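Local coordinates for envelope glycoprotein (PDB 5XEA) that probably attaches Thogoto virus to a host-cell receptor and, as a fusogen related to baculovirus gp64, then drives fusion of the viral and host membranes, at the interface of chains A and B. Coordinates in Å, arbitrary orientation; residue numbers count along the deposited sequence, not the author numbering. Chains: chain A/B, Envelope glycoprotein.

Contact 1: the interface of chains A and B. Residues chain A 269-270; chain B 39, 148, 150, 414, 416, 419-421.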
loop_
_atom_site.group_PDB
_atom_site.type_symbol
_atom_site.label_atom_id
_atom_site.label_comp_id
_atom_site.label_asym_id
_atom_site.label_seq_id
_atom_site.Cartn_x
_atom_site.Cartn_y
_atom_site.Cartn_z
ATOM N N PRO A 269 -13.267 12.045 -2.937
ATOM C CA PRO A 269 -12.295 12.442 -3.965
ATOM C C PRO A 269 -12.246 11.514 -5.179
ATOM O O PRO A 269 -11.820 11.928 -6.258
ATOM C CB PRO A 269 -10.958 12.428 -3.206
ATOM C CG PRO A 269 -11.322 12.815 -1.835
ATOM C CD PRO A 269 -12.723 12.282 -1.579
ATOM N N PHE A 270 -12.699 10.268 -5.021
ATOM C CA PHE A 270 -12.629 9.280 -6.089
ATOM C C PHE A 270 -13.987 8.885 -6.650
ATOM O O PHE A 270 -14.045 8.015 -7.524
ATOM C CB PHE A 270 -11.909 8.025 -5.587
ATOM C CG PHE A 270 -10.607 8.318 -4.918
ATOM C CD1 PHE A 270 -9.528 8.770 -5.651
ATOM C CD2 PHE A 270 -10.465 8.150 -3.554
ATOM C CE1 PHE A 270 -8.327 9.053 -5.042
ATOM C CE2 PHE A 270 -9.266 8.431 -2.942
ATOM C CZ PHE A 270 -8.190 8.888 -3.696
ATOM N N ASN B 39 -11.995 17.730 3.222
ATOM C CA ASN B 39 -11.708 18.011 1.821
ATOM C C ASN B 39 -11.676 19.513 1.566
ATOM O O ASN B 39 -12.479 20.263 2.130
ATOM C CB ASN B 39 -12.751 17.364 0.896
ATOM C CG ASN B 39 -12.637 15.849 0.850
ATOM O OD1 ASN B 39 -11.535 15.295 0.765
ATOM N ND2 ASN B 39 -13.779 15.169 0.903
ATOM N N PRO B 148 -13.731 17.494 -4.676
ATOM C CA PRO B 148 -13.074 17.500 -3.368
ATOM C C PRO B 148 -11.721 16.806 -3.440
ATOM O O PRO B 148 -11.585 15.726 -4.019
ATOM C CB PRO B 148 -14.056 16.720 -2.487
ATOM C CG PRO B 148 -14.693 15.761 -3.421
ATOM C CD PRO B 148 -14.803 16.482 -4.756
ATOM N N PHE B 150 -8.335 15.776 -0.779
ATOM C CA PHE B 150 -7.888 15.757 0.610
ATOM C C PHE B 150 -6.687 16.682 0.781
ATOM O O PHE B 150 -6.070 17.133 -0.193
ATOM C CB PHE B 150 -7.540 14.333 1.078
ATOM C CG PHE B 150 -6.396 13.679 0.309
ATOM C CD1 PHE B 150 -5.075 13.896 0.671
ATOM C CD2 PHE B 150 -6.660 12.822 -0.746
ATOM C CE1 PHE B 150 -4.042 13.281 -0.029
ATOM C CE2 PHE B 150 -5.649 12.204 -1.437
ATOM C CZ PHE B 150 -4.340 12.428 -1.086
ATOM N N ARG B 414 -6.116 7.313 2.001
ATOM C CA ARG B 414 -6.529 8.410 1.144
ATOM C C ARG B 414 -6.181 8.214 -0.328
ATOM O O ARG B 414 -6.807 8.863 -1.163
ATOM C CB ARG B 414 -5.916 9.734 1.638
ATOM C CG ARG B 414 -6.310 10.094 3.103
ATOM C CD ARG B 414 -5.842 11.490 3.505
ATOM N NE ARG B 414 -4.391 11.594 3.603
ATOM C CZ ARG B 414 -3.763 12.711 3.927
ATOM N NH1 ARG B 414 -4.476 13.787 4.180
ATOM N NH2 ARG B 414 -2.440 12.759 3.988
ATOM N N THR B 416 -3.276 8.105 -3.681
ATOM C CA THR B 416 -2.399 9.145 -4.182
ATOM C C THR B 416 -3.224 10.342 -4.640
ATOM O O THR B 416 -4.378 10.214 -5.061
ATOM C CB THR B 416 -1.522 8.655 -5.359
ATOM O OG1 THR B 416 -2.363 8.167 -6.407
ATOM C CG2 THR B 416 -0.558 7.565 -4.929
ATOM N N SER B 419 -4.580 10.087 -8.052
ATOM C CA SER B 419 -5.768 9.254 -8.190
ATOM C C SER B 419 -7.056 10.057 -8.059
ATOM O O SER B 419 -8.117 9.565 -8.454
ATOM C CB SER B 419 -5.784 8.143 -7.130
ATOM O OG SER B 419 -4.917 7.074 -7.445
ATOM N N GLU B 420 -6.999 11.258 -7.499
ATOM C CA GLU B 420 -8.232 11.993 -7.250
ATOM C C GLU B 420 -8.809 12.543 -8.548
ATOM O O GLU B 420 -8.078 12.954 -9.441
ATOM C CB GLU B 420 -7.978 13.125 -6.272
ATOM C CG GLU B 420 -7.547 12.620 -4.907
ATOM C CD GLU B 420 -7.164 13.752 -4.021
ATOM O OE1 GLU B 420 -6.041 14.281 -4.202
ATOM O OE2 GLU B 420 -7.999 14.123 -3.172
ATOM N N ASP B 421 -10.145 12.555 -8.615
ATOM C CA ASP B 421 -10.860 13.022 -9.794
ATOM C C ASP B 421 -10.465 14.443 -10.179
ATOM O O ASP B 421 -10.309 14.745 -11.363
ATOM C CB ASP B 421 -12.369 12.927 -9.554
ATOM C CG ASP B 421 -12.855 11.485 -9.471
ATOM O OD1 ASP B 421 -12.127 10.571 -9.930
ATOM O OD2 ASP B 421 -13.978 11.263 -8.964
HETATM O O HOH W 1 -11.298 14.420 -6.634
#
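The ring of A:Phe270 meets B:Ser419 and B:Glu420 at the apolar centre of this interface between two copies of the fusogen. Its CE1 lies 3.4 Å from CB of B:Ser419, and the same ring atom is 3.7 Å from CG in the extended chain of B:Glu420, whose carboxylate plane is turned 51° from the ring. With CG anti to its own carbonyl carbon (chi1 -50°), A:Phe270 points its far edge at chain B, where the backbone carbonyl of B:Arg414 and the carbonyl carbon of B:Ser419 lie in the ring plane. One ring face is covered from within chain A by CB of A:Pro269, 4.2 Å above its centre.

A:Pro269 hides 68 Å² against chain B, more than any other residue of the patch. Its CB and CG fit among the aliphatic CG of B:Glu420, the backbone O of B:Pro148 and the amide OD1 of B:Asn39. The carboxylate of B:Glu420 is held from its own side: its OE2 accepts the backbone N of B:Phe150 at 2.9 Å through the syn lone pair, which restrains the carboxylate end of the chain lying beside the proline.

At the polar rim, the N of B:Asp421, the first residue of helix 421-437, donates to the O of A:Pro269 at 3.0 Å and 170° at the hydrogen. That carbonyl O also lies 2.6 Å from water 1, which is in turn 2.9 Å from the O of B:Pro148.

Contact 2: the interface of chains A and B. Residues chain A 270, 278-281, 284; chain B 415-416, 419.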
loop_
_atom_site.group_PDB
_atom_site.type_symbol
_atom_site.label_atom_id
_atom_site.label_comp_id
_atom_site.label_asym_id
_atom_site.label_seq_id
_atom_site.Cartn_x
_atom_site.Cartn_y
_atom_site.Cartn_z
ATOM N N PHE A 270 -12.699 10.268 -5.021
ATOM C CA PHE A 270 -12.629 9.280 -6.089
ATOM C C PHE A 270 -13.987 8.885 -6.650
ATOM O O PHE A 270 -14.045 8.015 -7.524
ATOM C CB PHE A 270 -11.909 8.025 -5.587
ATOM C CG PHE A 270 -10.607 8.318 -4.918
ATOM C CD1 PHE A 270 -9.528 8.770 -5.651
ATOM C CD2 PHE A 270 -10.465 8.150 -3.554
ATOM C CE1 PHE A 270 -8.327 9.053 -5.042
ATOM C CE2 PHE A 270 -9.266 8.431 -2.942
ATOM C CZ PHE A 270 -8.190 8.888 -3.696
ATOM N N VAL A 278 -7.989 2.350 -7.115
ATOM C CA VAL A 278 -7.369 3.499 -6.465
ATOM C C VAL A 278 -5.991 3.092 -5.963
ATOM O O VAL A 278 -5.846 2.126 -5.196
ATOM C CB VAL A 278 -8.238 4.037 -5.314
ATOM C CG1 VAL A 278 -7.642 5.319 -4.763
ATOM C CG2 VAL A 278 -9.672 4.282 -5.767
ATOM N N THR A 279 -4.985 3.841 -6.382
ATOM C CA THR A 279 -3.606 3.569 -6.008
ATOM C C THR A 279 -3.342 3.934 -4.547
ATOM O O THR A 279 -3.627 5.058 -4.132
ATOM C CB THR A 279 -2.701 4.390 -6.918
ATOM O OG1 THR A 279 -2.891 3.984 -8.278
ATOM C CG2 THR A 279 -1.271 4.233 -6.529
ATOM N N ALA A 280 -2.779 2.999 -3.764
ATOM C CA ALA A 280 -2.318 3.340 -2.421
ATOM C C ALA A 280 -1.021 4.142 -2.483
ATOM O O ALA A 280 -0.134 3.860 -3.295
ATOM C CB ALA A 280 -2.086 2.078 -1.575
ATOM N N SER A 281 -0.905 5.148 -1.628
ATOM C CA SER A 281 0.306 5.954 -1.558
ATOM C C SER A 281 1.227 5.423 -0.464
ATOM O O SER A 281 0.801 4.700 0.441
ATOM C CB SER A 281 -0.036 7.414 -1.273
ATOM O OG SER A 281 -0.348 7.563 0.117
ATOM N N ASP A 284 -0.177 6.401 2.762
ATOM C CA ASP A 284 -1.122 5.444 3.337
ATOM C C ASP A 284 -0.403 4.282 4.012
ATOM O O ASP A 284 -0.854 3.794 5.048
ATOM C CB ASP A 284 -2.088 4.916 2.280
ATOM C CG ASP A 284 -2.987 5.998 1.715
ATOM O OD1 ASP A 284 -3.403 6.892 2.494
ATOM O OD2 ASP A 284 -3.254 5.967 0.482
ATOM N N GLY B 415 -5.222 7.351 -0.660
ATOM C CA GLY B 415 -4.795 7.165 -2.032
ATOM C C GLY B 415 -3.863 8.275 -2.486
ATOM O O GLY B 415 -3.668 9.278 -1.801
ATOM N N THR B 416 -3.276 8.105 -3.681
ATOM C CA THR B 416 -2.399 9.145 -4.182
ATOM C C THR B 416 -3.224 10.342 -4.640
ATOM O O THR B 416 -4.378 10.214 -5.061
ATOM C CB THR B 416 -1.522 8.655 -5.359
ATOM O OG1 THR B 416 -2.363 8.167 -6.407
ATOM C CG2 THR B 416 -0.558 7.565 -4.929
ATOM N N SER B 419 -4.580 10.087 -8.052
ATOM C CA SER B 419 -5.768 9.254 -8.190
ATOM C C SER B 419 -7.056 10.057 -8.059
ATOM O O SER B 419 -8.117 9.565 -8.454
ATOM C CB SER B 419 -5.784 8.143 -7.130
ATOM O OG SER B 419 -4.917 7.074 -7.445
HETATM O O HOH W 2 -1.876 9.836 0.155
HETATM O O HOH W 3 -5.216 5.098 -9.328
#
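A:Thr279 and B:Thr416 face each other with their side chains set at a slant, methyl toward methyl: the two CG2 atoms are 3.8 Å apart. The methyl of B:Thr416 also reaches CB of A:Ser281 at 3.7 Å, so it touches two residues of the chain A segment. In B:Thr416 a chi1 of 57° puts CG2 anti to the carbonyl carbon and beside the backbone N, where it meets both of these groups. Beside this pair the backbones are joined directly, N of B:Thr416 donating to O of A:Thr279 at 3.1 Å.

On one flank, water 3 lies within hydrogen-bonding range of OG of B:Ser419 and of both N and OG1 of A:Thr279. The direct bond from that N to the serine hydroxyl is weak, and the water offers a second, indirect link between the same groups. Farther along this flank, CG1 of A:Val278 sits 3.7 Å above the ring plane of A:Phe270, over its centre, covering that face of the ring.

On the other flank the carboxylate of A:Asp284 takes the backbone of B:Gly415. Its OD2 presents the syn lone pair to the glycine N at 2.7 Å, while N of A:Ser281 approaches the same oxygen from above the carboxylate plane, 35° out of it. In return, OG of A:Ser281 accepts N of A:Asp284 at 2.9 Å. Two backbone donors thus grip OD2, which would favour a negatively charged carboxylate. Water 2 connects OG of A:Ser281 with O of B:Gly415.

In the fold, A:Ser281 and A:Asp284 form an N-terminal capping box on the long helix 282-327, with A:Ser281 as the N-cap, and chain B meets it with the loop that leads into 3-10 helix 417-419.

The C-alpha centres of contact 1 and contact 2 lie about 8 Å apart, and A:Phe270, B:Thr416 and B:Ser419 belong to both, so they form adjoining parts of one interface. On chain A they run from 3-10 helix 268-270 to the beginning of helix 282-327; on chain B both use the segment around 3-10 helix 417-419, and contact 1 continues to the start of helix 421-437. The deposited assembly holds three copies of the protein. Because the A-B interface is not an exact two-fold, different surfaces meet, as expected around a trimer, and the two contacts probably hold neighbouring subunits together near the start of the long helix.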